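Side-chain contacts in devB protein (Vibrio cholerae O1 biovar eltor str. N16961, PDB 1Y89), which probably hydrolyses 6-phosphogluconolactone to 6-phosphogluconate in the pentose phosphate pathway: residues H63-D68 with A116-H121; S79-A84 with I99-G104. One frame throughout, in Å; residues are numbered along the deposited sequence.

Contact 1 of 2, residues H63-D68 with A116-H121; sequences HFWWGD and AQAMAH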
loop_
_atom_site.group_PDB
_atom_site.type_symbol
_atom_site.label_atom_id
_atom_site.label_comp_id
_atom_site.label_asym_id
_atom_site.label_seq_id
_atom_site.Cartn_x
_atom_site.Cartn_y
_atom_site.Cartn_z
ATOM N N HIS A 63 19.615 -0.946 11.412
ATOM C CA HIS A 63 19.951 -0.137 12.572
ATOM C C HIS A 63 18.671 0.289 13.246
ATOM O O HIS A 63 17.786 0.846 12.591
ATOM C CB HIS A 63 20.774 1.101 12.142
ATOM C CG HIS A 63 22.151 0.741 11.680
ATOM N ND1 HIS A 63 23.271 0.930 12.457
ATOM C CD2 HIS A 63 22.570 0.092 10.561
ATOM C CE1 HIS A 63 24.336 0.485 11.807
ATOM N NE2 HIS A 63 23.935 -0.038 10.657
ATOM N N PHE A 64 18.548 0.002 14.532
ATOM C CA PHE A 64 17.332 0.350 15.254
ATOM C C PHE A 64 17.556 1.530 16.153
ATOM O O PHE A 64 18.544 1.576 16.913
ATOM C CB PHE A 64 16.798 -0.835 16.090
ATOM C CG PHE A 64 16.238 -1.935 15.254
ATOM C CD1 PHE A 64 15.221 -1.687 14.337
ATOM C CD2 PHE A 64 16.724 -3.215 15.369
ATOM C CE1 PHE A 64 14.687 -2.731 13.542
ATOM C CE2 PHE A 64 16.204 -4.258 14.578
ATOM C CZ PHE A 64 15.185 -4.007 13.663
ATOM N N TRP A 65 16.605 2.462 16.054
ATOM C CA TRP A 65 16.568 3.656 16.886
ATOM C C TRP A 65 15.153 3.686 17.457
ATOM O O TRP A 65 14.333 2.855 17.065
ATOM C CB TRP A 65 16.809 4.914 16.054
ATOM C CG TRP A 65 18.094 4.906 15.271
ATOM C CD1 TRP A 65 18.339 4.217 14.095
ATOM C CD2 TRP A 65 19.277 5.636 15.564
ATOM N NE1 TRP A 65 19.628 4.467 13.663
ATOM C CE2 TRP A 65 20.211 5.358 14.529
ATOM C CE3 TRP A 65 19.640 6.523 16.588
ATOM C CZ2 TRP A 65 21.483 5.902 14.507
ATOM C CZ3 TRP A 65 20.917 7.074 16.564
ATOM C CH2 TRP A 65 21.826 6.757 15.522
ATOM N N TRP A 66 14.902 4.603 18.388
ATOM C CA TRP A 66 13.594 4.788 19.014
ATOM C C TRP A 66 12.986 6.134 18.695
ATOM O O TRP A 66 13.691 7.163 18.779
ATOM C CB TRP A 66 13.677 4.537 20.537
ATOM C CG TRP A 66 13.575 3.052 20.769
ATOM C CD1 TRP A 66 12.449 2.338 21.096
ATOM C CD2 TRP A 66 14.618 2.098 20.581
ATOM N NE1 TRP A 66 12.742 1.002 21.132
ATOM C CE2 TRP A 66 14.064 0.824 20.805
ATOM C CE3 TRP A 66 15.983 2.199 20.222
ATOM C CZ2 TRP A 66 14.832 -0.360 20.729
ATOM C CZ3 TRP A 66 16.744 1.024 20.131
ATOM C CH2 TRP A 66 16.162 -0.235 20.360
ATOM N N GLY A 67 11.696 6.137 18.308
ATOM C CA GLY A 67 11.004 7.432 18.113
ATOM C C GLY A 67 10.837 8.142 19.466
ATOM O O GLY A 67 10.762 9.368 19.558
ATOM N N ASP A 68 10.738 7.360 20.530
ATOM C CA ASP A 68 10.742 7.918 21.888
ATOM C C ASP A 68 11.136 6.818 22.871
ATOM O O ASP A 68 11.050 5.610 22.541
ATOM C CB ASP A 68 9.359 8.572 22.270
ATOM C CG ASP A 68 8.220 7.563 22.432
ATOM O OD1 ASP A 68 8.066 6.655 21.575
ATOM O OD2 ASP A 68 7.433 7.714 23.404
ATOM N N ALA A 116 20.338 13.301 19.507
ATOM C CA ALA A 116 20.290 14.116 18.303
ATOM C C ALA A 116 21.610 14.048 17.508
ATOM O O ALA A 116 21.603 13.891 16.278
ATOM C CB ALA A 116 19.962 15.588 18.657
ATOM N N GLN A 117 22.734 14.187 18.215
ATOM C CA GLN A 117 24.049 14.238 17.557
ATOM C C GLN A 117 24.337 12.858 16.969
ATOM O O GLN A 117 24.891 12.766 15.882
ATOM C CB GLN A 117 25.163 14.593 18.547
ATOM C CG GLN A 117 25.040 15.955 19.213
ATOM C CD GLN A 117 25.036 17.132 18.217
ATOM O OE1 GLN A 117 23.983 17.498 17.640
ATOM N NE2 GLN A 117 26.197 17.756 18.054
ATOM N N ALA A 118 23.944 11.795 17.695
ATOM C CA ALA A 118 24.155 10.410 17.244
ATOM C C ALA A 118 23.412 10.143 15.908
ATOM O O ALA A 118 23.992 9.564 14.956
ATOM C CB ALA A 118 23.708 9.392 18.331
HETATM N N MSE A 119 22.162 10.602 15.814
HETATM C CA MSE A 119 21.390 10.448 14.559
HETATM C C MSE A 119 22.029 11.250 13.425
HETATM O O MSE A 119 22.216 10.712 12.319
HETATM C CB MSE A 119 19.932 10.874 14.734
HETATM C CG MSE A 119 19.111 9.929 15.596
HETATM SE SE MSE A 119 17.248 10.583 15.513
HETATM C CE MSE A 119 17.390 12.134 16.753
ATOM N N ALA A 120 22.379 12.521 13.707
ATOM C CA ALA A 120 22.980 13.391 12.706
ATOM C C ALA A 120 24.311 12.858 12.206
ATOM O O ALA A 120 24.679 13.096 11.032
ATOM C CB ALA A 120 23.169 14.837 13.257
ATOM N N HIS A 121 25.053 12.175 13.090
ATOM C CA HIS A 121 26.387 11.689 12.736
ATOM C C HIS A 121 26.355 10.551 11.703
ATOM O O HIS A 121 27.106 10.573 10.734
ATOM C CB HIS A 121 27.206 11.259 13.963
ATOM C CG HIS A 121 28.615 10.854 13.633
ATOM N ND1 HIS A 121 29.537 11.729 13.098
ATOM C CD2 HIS A 121 29.253 9.666 13.753
ATOM C CE1 HIS A 121 30.692 11.109 12.928
ATOM N NE2 HIS A 121 30.542 9.851 13.301
#
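Trp65 is the only residue of its strand segment in the contact, its indole meeting main chain as well as side chain of Ala118 and Met119. The protein has an alpha/beta fold with a mixed central sheet, consistent with the Rossmann-like clan of its family; helix 108-122 lies against the sheet, and Trp65 reaches across to it from strand 62-70. The nearest CA atoms, those of Trp65 and Met119, stay 8.6 Å apart, a gap bridged by the benzo half of the ring. Met119 CG lies oblique to the ring, 3.5 Å from Trp65 CZ3. The neighbouring Trp65 CH2 lies 3.6 Å from the backbone O of Ala118, again oblique to the ring, while CB of Ala118 is a looser neighbour at 4.0 Å from Trp65 CZ3. No hydrogen bond crosses between the segments.

The polar edge of the indole is held elsewhere: NE1 hydrogen-bonds to His32 ND1, which together with a stack on the His100 ring and an edge-to-face contact with Phe132 should restrict how far the ring can turn. Phe132 also touches Met119, so the two sides of the contact share a neighbour.

Met119 is a selenomethionine, and its side chain and that of Trp65 run antiparallel past one another. With chi1 at -70° its CG stands beside the backbone N, against the ring, and the chain then runs out extended before bending at chi3 (-77°). The resulting Met-aromatic contact is oblique, with Met119 SE 5.5 Å from the centroid of the six-membered ring of Trp65 and 34° off its normal.

Contact 2 of 2, residues S79-A84 with I99-G104; sequences SNYGEA and IHRILG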
loop_
_atom_site.group_PDB
_atom_site.type_symbol
_atom_site.label_atom_id
_atom_site.label_comp_id
_atom_site.label_asym_id
_atom_site.label_seq_id
_atom_site.Cartn_x
_atom_site.Cartn_y
_atom_site.Cartn_z
ATOM N N SER A 79 10.591 0.654 30.087
ATOM C CA SER A 79 11.548 0.925 29.006
ATOM C C SER A 79 11.077 0.356 27.667
ATOM O O SER A 79 10.791 -0.852 27.574
ATOM C CB SER A 79 12.909 0.299 29.327
ATOM O OG SER A 79 13.827 0.652 28.312
ATOM N N ASN A 80 11.004 1.197 26.635
ATOM C CA ASN A 80 10.710 0.668 25.293
ATOM C C ASN A 80 11.830 -0.267 24.840
ATOM O O ASN A 80 11.560 -1.393 24.396
ATOM C CB ASN A 80 10.517 1.805 24.255
ATOM C CG ASN A 80 9.237 2.606 24.481
ATOM O OD1 ASN A 80 8.261 2.121 25.082
ATOM N ND2 ASN A 80 9.222 3.839 23.982
ATOM N N TYR A 81 13.088 0.203 24.946
ATOM C CA TYR A 81 14.236 -0.645 24.597
ATOM C C TYR A 81 14.199 -1.960 25.367
ATOM O O TYR A 81 14.414 -3.028 24.794
ATOM C CB TYR A 81 15.588 0.063 24.874
ATOM C CG TYR A 81 16.738 -0.916 24.905
ATOM C CD1 TYR A 81 17.378 -1.325 23.721
ATOM C CD2 TYR A 81 17.168 -1.475 26.118
ATOM C CE1 TYR A 81 18.429 -2.253 23.757
ATOM C CE2 TYR A 81 18.207 -2.401 26.158
ATOM C CZ TYR A 81 18.813 -2.795 24.981
ATOM O OH TYR A 81 19.851 -3.697 25.042
ATOM N N GLY A 82 13.949 -1.865 26.673
ATOM C CA GLY A 82 13.945 -3.041 27.557
ATOM C C GLY A 82 12.994 -4.123 27.053
ATOM O O GLY A 82 13.338 -5.320 27.040
ATOM N N GLU A 83 11.802 -3.720 26.614
ATOM C CA GLU A 83 10.861 -4.705 26.057
ATOM C C GLU A 83 11.295 -5.288 24.673
ATOM O O GLU A 83 11.167 -6.499 24.425
ATOM C CB GLU A 83 9.443 -4.134 26.019
ATOM C CG GLU A 83 8.409 -5.117 25.529
ATOM C CD GLU A 83 7.059 -4.930 26.233
ATOM O OE1 GLU A 83 6.359 -3.907 25.943
ATOM O OE2 GLU A 83 6.729 -5.801 27.083
ATOM N N ALA A 84 11.809 -4.428 23.789
ATOM C CA ALA A 84 12.392 -4.861 22.521
ATOM C C ALA A 84 13.529 -5.836 22.767
ATOM O O ALA A 84 13.664 -6.852 22.062
ATOM C CB ALA A 84 12.884 -3.628 21.675
ATOM N N ILE A 99 22.251 -1.279 17.438
ATOM C CA ILE A 99 21.104 -0.964 18.292
ATOM C C ILE A 99 21.409 0.344 19.034
ATOM O O ILE A 99 22.302 0.395 19.859
ATOM C CB ILE A 99 20.799 -2.133 19.280
ATOM C CG1 ILE A 99 20.598 -3.443 18.515
ATOM C CG2 ILE A 99 19.571 -1.814 20.143
ATOM C CD1 ILE A 99 20.590 -4.693 19.415
ATOM N N HIS A 100 20.689 1.407 18.712
ATOM C CA HIS A 100 21.080 2.737 19.162
ATOM C C HIS A 100 20.050 3.193 20.189
ATOM O O HIS A 100 19.169 4.020 19.894
ATOM C CB HIS A 100 21.097 3.697 17.967
ATOM C CG HIS A 100 21.969 3.242 16.829
ATOM N ND1 HIS A 100 23.256 3.693 16.655
ATOM C CD2 HIS A 100 21.725 2.398 15.797
ATOM C CE1 HIS A 100 23.786 3.124 15.581
ATOM N NE2 HIS A 100 22.862 2.360 15.019
ATOM N N ARG A 101 20.105 2.639 21.395
ATOM C CA ARG A 101 19.028 2.993 22.313
ATOM C C ARG A 101 19.154 4.403 22.846
ATOM O O ARG A 101 20.255 4.986 22.887
ATOM C CB ARG A 101 18.862 1.985 23.436
ATOM C CG ARG A 101 19.935 2.031 24.480
ATOM C CD ARG A 101 19.589 1.166 25.679
ATOM N NE ARG A 101 20.711 1.237 26.600
ATOM C CZ ARG A 101 20.749 1.962 27.703
ATOM N NH1 ARG A 101 19.693 2.656 28.092
ATOM N NH2 ARG A 101 21.843 1.952 28.441
ATOM N N ILE A 102 18.023 4.949 23.270
ATOM C CA ILE A 102 18.059 6.193 24.023
ATOM C C ILE A 102 18.429 5.821 25.460
ATOM O O ILE A 102 17.845 4.874 26.028
ATOM C CB ILE A 102 16.685 6.912 23.941
ATOM C CG1 ILE A 102 16.426 7.363 22.481
ATOM C CG2 ILE A 102 16.611 8.115 24.932
ATOM C CD1 ILE A 102 15.016 7.867 22.187
ATOM N N LEU A 103 19.359 6.559 26.050
ATOM C CA LEU A 103 19.818 6.263 27.408
ATOM C C LEU A 103 18.828 6.845 28.440
ATOM O O LEU A 103 19.017 7.961 28.970
ATOM C CB LEU A 103 21.242 6.813 27.623
ATOM C CG LEU A 103 22.256 6.387 26.553
ATOM C CD1 LEU A 103 23.673 6.973 26.905
ATOM C CD2 LEU A 103 22.347 4.860 26.399
ATOM N N GLY A 104 17.786 6.080 28.735
ATOM C CA GLY A 104 16.720 6.542 29.610
ATOM C C GLY A 104 17.154 6.728 31.065
ATOM O O GLY A 104 16.469 7.389 31.836
#
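Arg101 rests on the ring of Tyr81 through its CB and CD, with CG bowed away from the ring between the two. Its CB starts the contact, 3.6 Å from Tyr81 CD1 and 3.9 Å from Tyr81 CG. From there chi1 of 73° sets CG between the backbone N and the carbonyl carbon, and the extended run from CG to NE carries the chain obliquely across the tyrosine. Arg101 CD does most of the touching: it sits above the middle of one face, 3.6 Å from the Tyr81 ring centroid and only 12° off the normal, a well-formed CH-pi interaction. The ring beneath it belongs to the first turn of helix 80-89. Ser79 is the N-cap of that helix, its OG accepting from Gly82 N at 3.0 Å, and the carboxylate of Glu69 takes the backbone N-H groups of Asn80 and Tyr81.

Beyond CD the chain climbs away from the face. Arg101 CZ is 5.6 Å from the centroid of the Tyr81 ring, so any cation-pi attraction is weak at most, and the guanidinium plane is turned 41° from that of the ring. Leu103 CD2 covers the middle of one guanidinium face, 3.6 Å from Arg101 CZ. NH2 ends in a salt bridge with Glu105 OE2, whose negative charge probably steadies the group at this partly exposed site.

Pro74 touches both Tyr81 and Arg101. Ile99, lying at about a right angle to the tyrosine side chain, meets the ring at its edge, with CG2 3.8 Å from Tyr81 CE1.

In the fold
Past strands 2-7 and 31-35 and the helices between and after them, the chain enters strand 62-70, turns into helix 80-89, passes through the loop holding 99-104 and then enters helix 108-122. Contact 1 closes the wider loop, with 47 residues between its segments, by joining that strand to helix 108-122. Contact 2 closes a shorter one of 14 residues that lies wholly within it, so the two nest and do not cross. Their centres are about 11 Å apart, and they meet directly: Phe64 O probably accepts from His100 N at 2.8 Å, and Asp68 O from Asn80 ND2 at 2.9 Å. Strand 62-70 thus adjoins both segments of contact 2.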